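Side-chain contacts in 6-aminohexanoate-dimer hydrolase (Bacillus anthracis, PDB 4GB7), which probably hydrolyses the amide bond of 6-aminohexanoate dimers, as a putative serine hydrolase of the beta-lactamase family: residues Asn46-Asp50 with Pro51-Trp55; Pro202-Asn206 with Gln207-Leu211; Lys267-Ala270 with Glu271-Glu275. All blocks are in the same frame, centred on the assembly; numbering follows the deposited sequence.

Contact 1 (Asn46-Asp50 with Pro51-Trp55); sequences NWLDD and PYLRW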
loop_
_atom_site.group_PDB
_atom_site.type_symbol
_atom_site.label_atom_id
_atom_site.label_comp_id
_atom_site.label_asym_id
_atom_site.label_seq_id
_atom_site.Cartn_x
_atom_site.Cartn_y
_atom_site.Cartn_z
ATOM N N ASN A 46 -10.845 10.115 -16.797
ATOM C CA ASN A 46 -11.846 9.926 -15.779
ATOM C C ASN A 46 -11.736 8.710 -14.843
ATOM O O ASN A 46 -12.566 8.575 -13.953
ATOM C CB ASN A 46 -13.265 9.941 -16.394
ATOM C CG ASN A 46 -13.618 8.657 -17.166
ATOM O OD1 ASN A 46 -12.914 7.635 -17.095
ATOM N ND2 ASN A 46 -14.721 8.711 -17.914
ATOM N N TRP A 47 -10.713 7.867 -15.020
ATOM C CA TRP A 47 -10.664 6.598 -14.339
ATOM C C TRP A 47 -10.615 6.711 -12.830
ATOM O O TRP A 47 -10.994 5.760 -12.153
ATOM C CB TRP A 47 -9.523 5.738 -14.831
ATOM C CG TRP A 47 -8.163 6.209 -14.472
ATOM C CD1 TRP A 47 -7.396 7.153 -15.125
ATOM C CD2 TRP A 47 -7.400 5.825 -13.315
ATOM N NE1 TRP A 47 -6.174 7.324 -14.488
ATOM C CE2 TRP A 47 -6.136 6.556 -13.381
ATOM C CE3 TRP A 47 -7.598 4.934 -12.292
ATOM C CZ2 TRP A 47 -5.155 6.396 -12.435
ATOM C CZ3 TRP A 47 -6.594 4.777 -11.346
ATOM C CH2 TRP A 47 -5.405 5.506 -11.413
ATOM N N LEU A 48 -10.151 7.850 -12.323
ATOM C CA LEU A 48 -10.026 8.130 -10.903
ATOM C C LEU A 48 -11.250 8.751 -10.278
ATOM O O LEU A 48 -11.290 9.022 -9.052
ATOM C CB LEU A 48 -8.871 9.098 -10.677
ATOM C CG LEU A 48 -7.515 8.487 -10.891
ATOM C CD1 LEU A 48 -6.493 9.608 -10.731
ATOM C CD2 LEU A 48 -7.255 7.333 -9.919
ATOM N N ASP A 49 -12.260 8.994 -11.091
ATOM C CA ASP A 49 -13.434 9.724 -10.637
ATOM C C ASP A 49 -14.564 8.733 -10.430
ATOM O O ASP A 49 -14.639 7.735 -11.146
ATOM C CB ASP A 49 -13.875 10.738 -11.694
ATOM C CG ASP A 49 -12.891 11.834 -11.926
ATOM O OD1 ASP A 49 -12.164 12.235 -10.987
ATOM O OD2 ASP A 49 -12.874 12.301 -13.089
ATOM N N ASP A 50 -15.448 9.042 -9.484
ATOM C CA ASP A 50 -16.690 8.321 -9.357
ATOM C C ASP A 50 -17.552 8.627 -10.593
ATOM O O ASP A 50 -17.662 9.794 -10.984
ATOM C CB ASP A 50 -17.462 8.758 -8.092
ATOM C CG ASP A 50 -18.639 7.850 -7.806
ATOM O OD1 ASP A 50 -18.424 6.652 -7.483
ATOM O OD2 ASP A 50 -19.803 8.340 -7.875
ATOM N N PRO A 51 -18.221 7.604 -11.171
ATOM C CA PRO A 51 -18.328 6.191 -10.771
ATOM C C PRO A 51 -17.275 5.297 -11.439
ATOM O O PRO A 51 -17.186 4.103 -11.122
ATOM C CB PRO A 51 -19.689 5.801 -11.317
ATOM C CG PRO A 51 -19.802 6.581 -12.582
ATOM C CD PRO A 51 -19.165 7.909 -12.274
ATOM N N TYR A 52 -16.504 5.890 -12.358
ATOM C CA TYR A 52 -15.530 5.155 -13.185
ATOM C C TYR A 52 -14.556 4.365 -12.346
ATOM O O TYR A 52 -14.223 3.210 -12.704
ATOM C CB TYR A 52 -14.816 6.078 -14.173
ATOM C CG TYR A 52 -15.844 6.860 -14.984
ATOM C CD1 TYR A 52 -16.134 8.183 -14.693
ATOM C CD2 TYR A 52 -16.571 6.238 -15.989
ATOM C CE1 TYR A 52 -17.127 8.860 -15.385
ATOM C CE2 TYR A 52 -17.548 6.912 -16.681
ATOM C CZ TYR A 52 -17.803 8.222 -16.393
ATOM O OH TYR A 52 -18.792 8.852 -17.078
ATOM N N LEU A 53 -14.133 4.941 -11.230
ATOM C CA LEU A 53 -13.155 4.305 -10.353
ATOM C C LEU A 53 -13.645 2.943 -9.801
ATOM O O LEU A 53 -12.889 2.045 -9.551
ATOM C CB LEU A 53 -12.834 5.250 -9.195
ATOM C CG LEU A 53 -11.830 4.809 -8.130
ATOM C CD1 LEU A 53 -10.434 4.575 -8.639
ATOM C CD2 LEU A 53 -11.803 5.787 -6.931
ATOM N N ARG A 54 -14.948 2.776 -9.589
ATOM C CA ARG A 54 -15.418 1.496 -9.103
ATOM C C ARG A 54 -15.105 0.351 -10.072
ATOM O O ARG A 54 -14.935 -0.785 -9.659
ATOM C CB ARG A 54 -16.926 1.572 -8.808
ATOM C CG ARG A 54 -17.203 2.777 -7.924
ATOM C CD ARG A 54 -18.137 2.549 -6.844
ATOM N NE ARG A 54 -17.673 1.492 -5.974
ATOM C CZ ARG A 54 -18.440 0.992 -5.038
ATOM N NH1 ARG A 54 -19.702 1.405 -4.957
ATOM N NH2 ARG A 54 -18.040 -0.018 -4.313
ATOM N N TRP A 55 -15.018 0.682 -11.365
ATOM C CA TRP A 55 -14.575 -0.250 -12.396
ATOM C C TRP A 55 -13.084 -0.267 -12.530
ATOM O O TRP A 55 -12.452 -1.364 -12.561
ATOM C CB TRP A 55 -15.202 0.102 -13.736
ATOM C CG TRP A 55 -14.928 -0.925 -14.767
ATOM C CD1 TRP A 55 -15.667 -2.073 -15.063
ATOM C CD2 TRP A 55 -13.809 -0.952 -15.679
ATOM N NE1 TRP A 55 -15.055 -2.807 -16.047
ATOM C CE2 TRP A 55 -13.946 -2.185 -16.468
ATOM C CE3 TRP A 55 -12.721 -0.114 -15.916
ATOM C CZ2 TRP A 55 -13.050 -2.520 -17.477
ATOM C CZ3 TRP A 55 -11.815 -0.481 -16.932
ATOM C CH2 TRP A 55 -11.980 -1.662 -17.677
#
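Asn46 and Tyr52 meet face to face because of two different first torsions. In Asn46, CG sits between the backbone N and the carbonyl carbon (chi1 75°), which turns the amide toward the helix start. In Tyr52, CG lies beside the backbone N, opposite the carbonyl carbon (chi1 -53°), and the ring turns back to lie flat against that amide. The amide and ring planes are only 10° apart, so the two groups stack. ND2 of Asn46 lies over the centre of the ring, 3.5 Å from Tyr52 CZ. CD of Pro51 lies over the opposite face, offset toward the rim. The ring is therefore held between an amide and a proline. The amide itself is fixed by other loop residues: OD1 accepts from Thr43 N, and ND2 donates to Asn41 O.

The backbone turns between the two residues. A type I beta turn runs from Asn46 to Asp49. A cis peptide bond then joins Asp50 to Pro51, and helix 52-56 follows. The contact is thus a loop-to-helix junction, with the Tyr52 stack packed at the turn. Leu53 N donates to Asp49 O at 2.8 Å. Trp47 O receives a CA-H...O contact from Leu53 CA at 3.2 Å and also a hydrogen bond from Ser56 OG. In one of its two conformers, Leu48 places CG over the centre of one face of the Trp47 indole.

Arg54 pairs with Asp111 in a salt bridge, and its NE bonds to Ser394. Asp50 OD1 stays 5.4 Å from Arg54 NE, so it probably adds only a modest electrostatic attraction. Since the polar atoms of the Asn46 amide bond to Thr43 and Asn41, its contact with the tyrosine is a flat stack and not a side-chain hydrogen bond.

Contact 2 (Pro202-Asn206 with Gln207-Leu211); sequences PALEN and QDAQL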
loop_
_atom_site.group_PDB
_atom_site.type_symbol
_atom_site.label_atom_id
_atom_site.label_comp_id
_atom_site.label_asym_id
_atom_site.label_seq_id
_atom_site.Cartn_x
_atom_site.Cartn_y
_atom_site.Cartn_z
ATOM N N PRO A 202 -8.544 17.948 -8.878
ATOM C CA PRO A 202 -8.839 18.430 -7.521
ATOM C C PRO A 202 -8.662 17.424 -6.406
ATOM O O PRO A 202 -8.538 17.806 -5.253
ATOM C CB PRO A 202 -10.310 18.834 -7.598
ATOM C CG PRO A 202 -10.841 18.154 -8.790
ATOM C CD PRO A 202 -9.726 18.005 -9.752
ATOM N N ALA A 203 -8.656 16.154 -6.744
ATOM C CA ALA A 203 -8.541 15.085 -5.747
ATOM C C ALA A 203 -7.209 14.357 -5.888
ATOM O O ALA A 203 -7.104 13.214 -5.484
ATOM C CB ALA A 203 -9.691 14.094 -5.917
ATOM N N LEU A 204 -6.191 14.999 -6.458
ATOM C CA LEU A 204 -4.912 14.334 -6.631
ATOM C C LEU A 204 -3.744 15.250 -6.286
ATOM O O LEU A 204 -3.595 16.346 -6.853
ATOM C CB LEU A 204 -4.836 13.913 -8.090
ATOM C CG LEU A 204 -4.074 12.688 -8.546
ATOM C CD1 LEU A 204 -4.497 11.398 -7.847
ATOM C CD2 LEU A 204 -4.189 12.609 -10.061
ATOM N N GLU A 205 -2.952 14.817 -5.313
ATOM C CA GLU A 205 -1.668 15.429 -5.004
ATOM C C GLU A 205 -0.763 15.356 -6.232
ATOM O O GLU A 205 -0.838 14.419 -6.994
ATOM C CB GLU A 205 -0.995 14.705 -3.826
ATOM C CG GLU A 205 -1.737 14.855 -2.504
ATOM C CD GLU A 205 -0.916 14.441 -1.295
ATOM O OE1 GLU A 205 -1.368 14.771 -0.193
ATOM O OE2 GLU A 205 0.168 13.813 -1.423
ATOM N N ASN A 206 0.085 16.359 -6.419
ATOM C CA ASN A 206 0.991 16.359 -7.566
ATOM C C ASN A 206 1.920 15.139 -7.603
ATOM O O ASN A 206 2.232 14.625 -8.660
ATOM C CB ASN A 206 1.846 17.623 -7.614
ATOM C CG ASN A 206 2.522 17.788 -8.950
ATOM O OD1 ASN A 206 1.884 17.589 -9.999
ATOM N ND2 ASN A 206 3.818 18.107 -8.941
ATOM N N GLN A 207 2.317 14.632 -6.448
ATOM C CA GLN A 207 3.226 13.478 -6.413
ATOM C C GLN A 207 2.546 12.232 -6.988
ATOM O O GLN A 207 3.193 11.350 -7.527
ATOM C CB GLN A 207 3.677 13.191 -4.986
ATOM C CG GLN A 207 2.589 12.603 -4.103
ATOM C CD GLN A 207 3.121 12.154 -2.782
ATOM O OE1 GLN A 207 3.772 11.118 -2.686
ATOM N NE2 GLN A 207 2.845 12.919 -1.758
ATOM N N ASP A 208 1.212 12.165 -6.876
ATOM C CA ASP A 208 0.467 11.107 -7.514
ATOM C C ASP A 208 0.252 11.395 -9.036
ATOM O O ASP A 208 0.454 10.528 -9.867
ATOM C CB ASP A 208 -0.914 10.961 -6.865
ATOM C CG ASP A 208 -0.892 10.239 -5.531
ATOM O OD1 ASP A 208 -0.071 9.347 -5.302
ATOM O OD2 ASP A 208 -1.770 10.525 -4.714
ATOM N N ALA A 209 -0.201 12.613 -9.369
ATOM C CA ALA A 209 -0.429 13.042 -10.751
ATOM C C ALA A 209 0.824 12.746 -11.578
ATOM O O ALA A 209 0.748 12.138 -12.636
ATOM C CB ALA A 209 -0.778 14.538 -10.794
ATOM N N GLN A 210 1.979 13.120 -11.053
ATOM C CA GLN A 210 3.236 12.944 -11.802
ATOM C C GLN A 210 3.580 11.489 -12.048
ATOM O O GLN A 210 4.049 11.123 -13.139
ATOM C CB GLN A 210 4.407 13.661 -11.159
ATOM C CG GLN A 210 4.275 15.189 -11.182
ATOM C CD GLN A 210 3.932 15.752 -12.551
ATOM O OE1 GLN A 210 4.658 15.513 -13.513
ATOM N NE2 GLN A 210 2.803 16.478 -12.648
ATOM N N LEU A 211 3.312 10.635 -11.063
ATOM C CA LEU A 211 3.589 9.207 -11.246
ATOM C C LEU A 211 2.682 8.646 -12.299
ATOM O O LEU A 211 3.103 7.895 -13.160
ATOM C CB LEU A 211 3.379 8.466 -9.914
ATOM C CG LEU A 211 3.539 6.930 -9.939
ATOM C CD1 LEU A 211 5.028 6.610 -10.052
ATOM C CD2 LEU A 211 2.892 6.300 -8.697
HETATM O O HOH W 1 -3.472 12.170 -4.174
#
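Asn206 and Gln210 join one turn apart through two bonds. The side-chain bond runs from Gln210 NE2 to Asn206 OD1, 3.0 Å long with an N-H...O angle of 152°. The amide planes are 48° apart. Alongside it, Gln210 N donates to Asn206 O at 2.8 Å. The Gln210 chain bends at chi2 (-50°), which folds its amide back over the turn.

At the N-cap, Glu205 O takes a straight bond from Ala209 N at 3.1 Å and a weak one from Asp208 N. The Glu205 carboxylate runs alongside the Gln207 side chain. A weak bond there from NE2 to OE2 is doubtful, as it belongs to one of two conformers of each residue. Leu204 packs on the first turn, with CD1 3.7 Å from Asp208 CB and CD2 against Ala209. A water accepts from Glu205 N; its very short approach to Asp208 OD2 is doubtful.

Further partners hold the amides in place. Asn206 ND2 donates to Pro195 O and Gln210 NE2 to Thr196 O. Gln207 OE1 and Asp208 OD1 both accept from Asn251, while Gln207 NE2 also donates to Tyr249 O. The start of helix 206-214 is thus tied to the start of helix 251-265, and Gln210 rests on Met233 of helix 230-235.

Contact 3 (Lys267-Ala270 with Glu271-Glu275); sequences KSLA and ENVSE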
loop_
_atom_site.group_PDB
_atom_site.type_symbol
_atom_site.label_atom_id
_atom_site.label_comp_id
_atom_site.label_asym_id
_atom_site.label_seq_id
_atom_site.Cartn_x
_atom_site.Cartn_y
_atom_site.Cartn_z
ATOM N N LYS A 267 16.557 -8.335 -11.599
ATOM C CA LYS A 267 15.207 -8.888 -11.845
ATOM C C LYS A 267 14.191 -7.769 -11.677
ATOM O O LYS A 267 14.489 -6.768 -11.042
ATOM C CB LYS A 267 14.904 -10.007 -10.845
ATOM C CG LYS A 267 15.810 -11.236 -10.960
ATOM C CD LYS A 267 15.617 -12.221 -9.836
ATOM C CE LYS A 267 16.381 -13.522 -10.095
ATOM N NZ LYS A 267 16.047 -14.563 -9.090
ATOM N N SER A 268 12.997 -7.939 -12.250
ATOM C CA SER A 268 11.971 -6.919 -12.132
ATOM C C SER A 268 11.450 -6.851 -10.696
ATOM O O SER A 268 11.682 -7.751 -9.881
ATOM C CB SER A 268 10.814 -7.183 -13.108
ATOM O OG SER A 268 10.120 -8.340 -12.689
ATOM N N LEU A 269 10.714 -5.800 -10.367
ATOM C CA LEU A 269 10.138 -5.747 -9.021
ATOM C C LEU A 269 9.100 -6.885 -8.913
ATOM O O LEU A 269 9.000 -7.528 -7.856
ATOM C CB LEU A 269 9.468 -4.393 -8.750
ATOM C CG LEU A 269 8.941 -4.250 -7.313
ATOM C CD1 LEU A 269 10.007 -4.452 -6.220
ATOM C CD2 LEU A 269 8.235 -2.886 -7.200
ATOM N N ALA A 270 8.335 -7.121 -9.984
ATOM C CA ALA A 270 7.306 -8.138 -9.984
ATOM C C ALA A 270 7.928 -9.504 -9.722
ATOM O O ALA A 270 7.401 -10.272 -8.934
ATOM C CB ALA A 270 6.480 -8.144 -11.267
ATOM N N GLU A 271 9.074 -9.780 -10.335
ATOM C CA GLU A 271 9.748 -11.074 -10.147
ATOM C C GLU A 271 10.276 -11.228 -8.733
ATOM O O GLU A 271 10.171 -12.314 -8.128
ATOM C CB GLU A 271 10.868 -11.223 -11.154
ATOM C CG GLU A 271 10.349 -11.496 -12.548
ATOM C CD GLU A 271 11.339 -11.190 -13.692
ATOM O OE1 GLU A 271 12.480 -10.606 -13.531
ATOM O OE2 GLU A 271 10.947 -11.551 -14.816
ATOM N N ASN A 272 10.837 -10.138 -8.191
ATOM C CA ASN A 272 11.270 -10.113 -6.806
ATOM C C ASN A 272 10.119 -10.380 -5.852
ATOM O O ASN A 272 10.239 -11.182 -4.924
ATOM C CB ASN A 272 11.984 -8.785 -6.470
ATOM C CG ASN A 272 13.454 -8.812 -6.813
ATOM O OD1 ASN A 272 14.214 -9.423 -6.063
ATOM N ND2 ASN A 272 13.870 -8.161 -7.926
ATOM N N VAL A 273 8.996 -9.698 -6.037
ATOM C CA VAL A 273 7.897 -9.896 -5.131
ATOM C C VAL A 273 7.366 -11.318 -5.238
ATOM O O VAL A 273 7.031 -11.951 -4.216
ATOM C CB VAL A 273 6.757 -8.854 -5.353
ATOM C CG1 VAL A 273 5.518 -9.229 -4.532
ATOM C CG2 VAL A 273 7.243 -7.454 -5.025
ATOM N N SER A 274 7.300 -11.843 -6.451
ATOM C CA SER A 274 6.858 -13.232 -6.666
ATOM C C SER A 274 7.784 -14.252 -6.024
ATOM O O SER A 274 7.353 -15.097 -5.266
ATOM C CB SER A 274 6.742 -13.569 -8.168
ATOM O OG SER A 274 6.343 -14.930 -8.341
ATOM N N GLU A 275 9.075 -14.138 -6.294
ATOM C CA GLU A 275 10.020 -15.126 -5.790
ATOM C C GLU A 275 10.145 -15.084 -4.258
ATOM O O GLU A 275 10.229 -16.092 -3.556
ATOM C CB GLU A 275 11.381 -14.895 -6.456
ATOM C CG GLU A 275 11.358 -15.273 -7.931
ATOM C CD GLU A 275 12.649 -15.046 -8.663
ATOM O OE1 GLU A 275 13.641 -14.692 -8.040
ATOM O OE2 GLU A 275 12.675 -15.286 -9.871
#
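Lys267 and Glu275 cross at about a right angle, eight residues apart, with the lysine just before the helix. The lysine chain is extended, and its NZ forms a salt bridge with Glu275 OE1 at 2.6 Å. It meets the syn lone pair of that oxygen, on the side of OE2. Glu271 leans the same way as Glu275, back toward the helix start. Its CG lies opposite its own carbonyl carbon (chi1 -74°), and the extended chain carries OE1 to Ser268 N. That bond is 3.0 Å long and nearly straight at 171°, though the N-H comes in from above the carboxylate plane.

Ser268 answers with its own side chain: OG accepts from Glu271 N at 3.0 Å. Together the two bonds make a capping box, with Ser268 as the N-cap of helix 269-278. Two N-H groups at the helix start are satisfied in this way.

Asn272 approaches the cap from another direction. Its N and its ND2 both donate to Ser268 O, each at 3.0 Å, from opposite faces of the carbonyl plane. ND2 also donates to Thr265 OG1, and OD1 accepts from Arg276 NE, which fixes the rotation of the amide. On the inner side of the helix, Leu269 CD1 lies 4.3 Å from Val273 CG2. Both side chains pack on Tyr289 of strand 287-290 and on helix 143-155.

The contacts come in series along the chain. Contact 1 leads into helix 52-56, contact 2 opens helix 206-214 and contact 3 opens helix 269-278. Contacts 1 and 2 have centres 15 Å apart and touch, with Leu48 CD1, in one of two conformers, 3.8 Å from Leu204 CD2. Both leucines also pack on Tyr375. Contact 3 stands apart, its centre 29 Å from that of contact 1 and 26 Å from that of contact 2. Helix 251-265 is a shared neighbour: its start meets contact 2 and its later part meets contact 3. Gln207 of contact 2 touches residues of a possible serine-hydrolase site, consistent with an SxxK pattern.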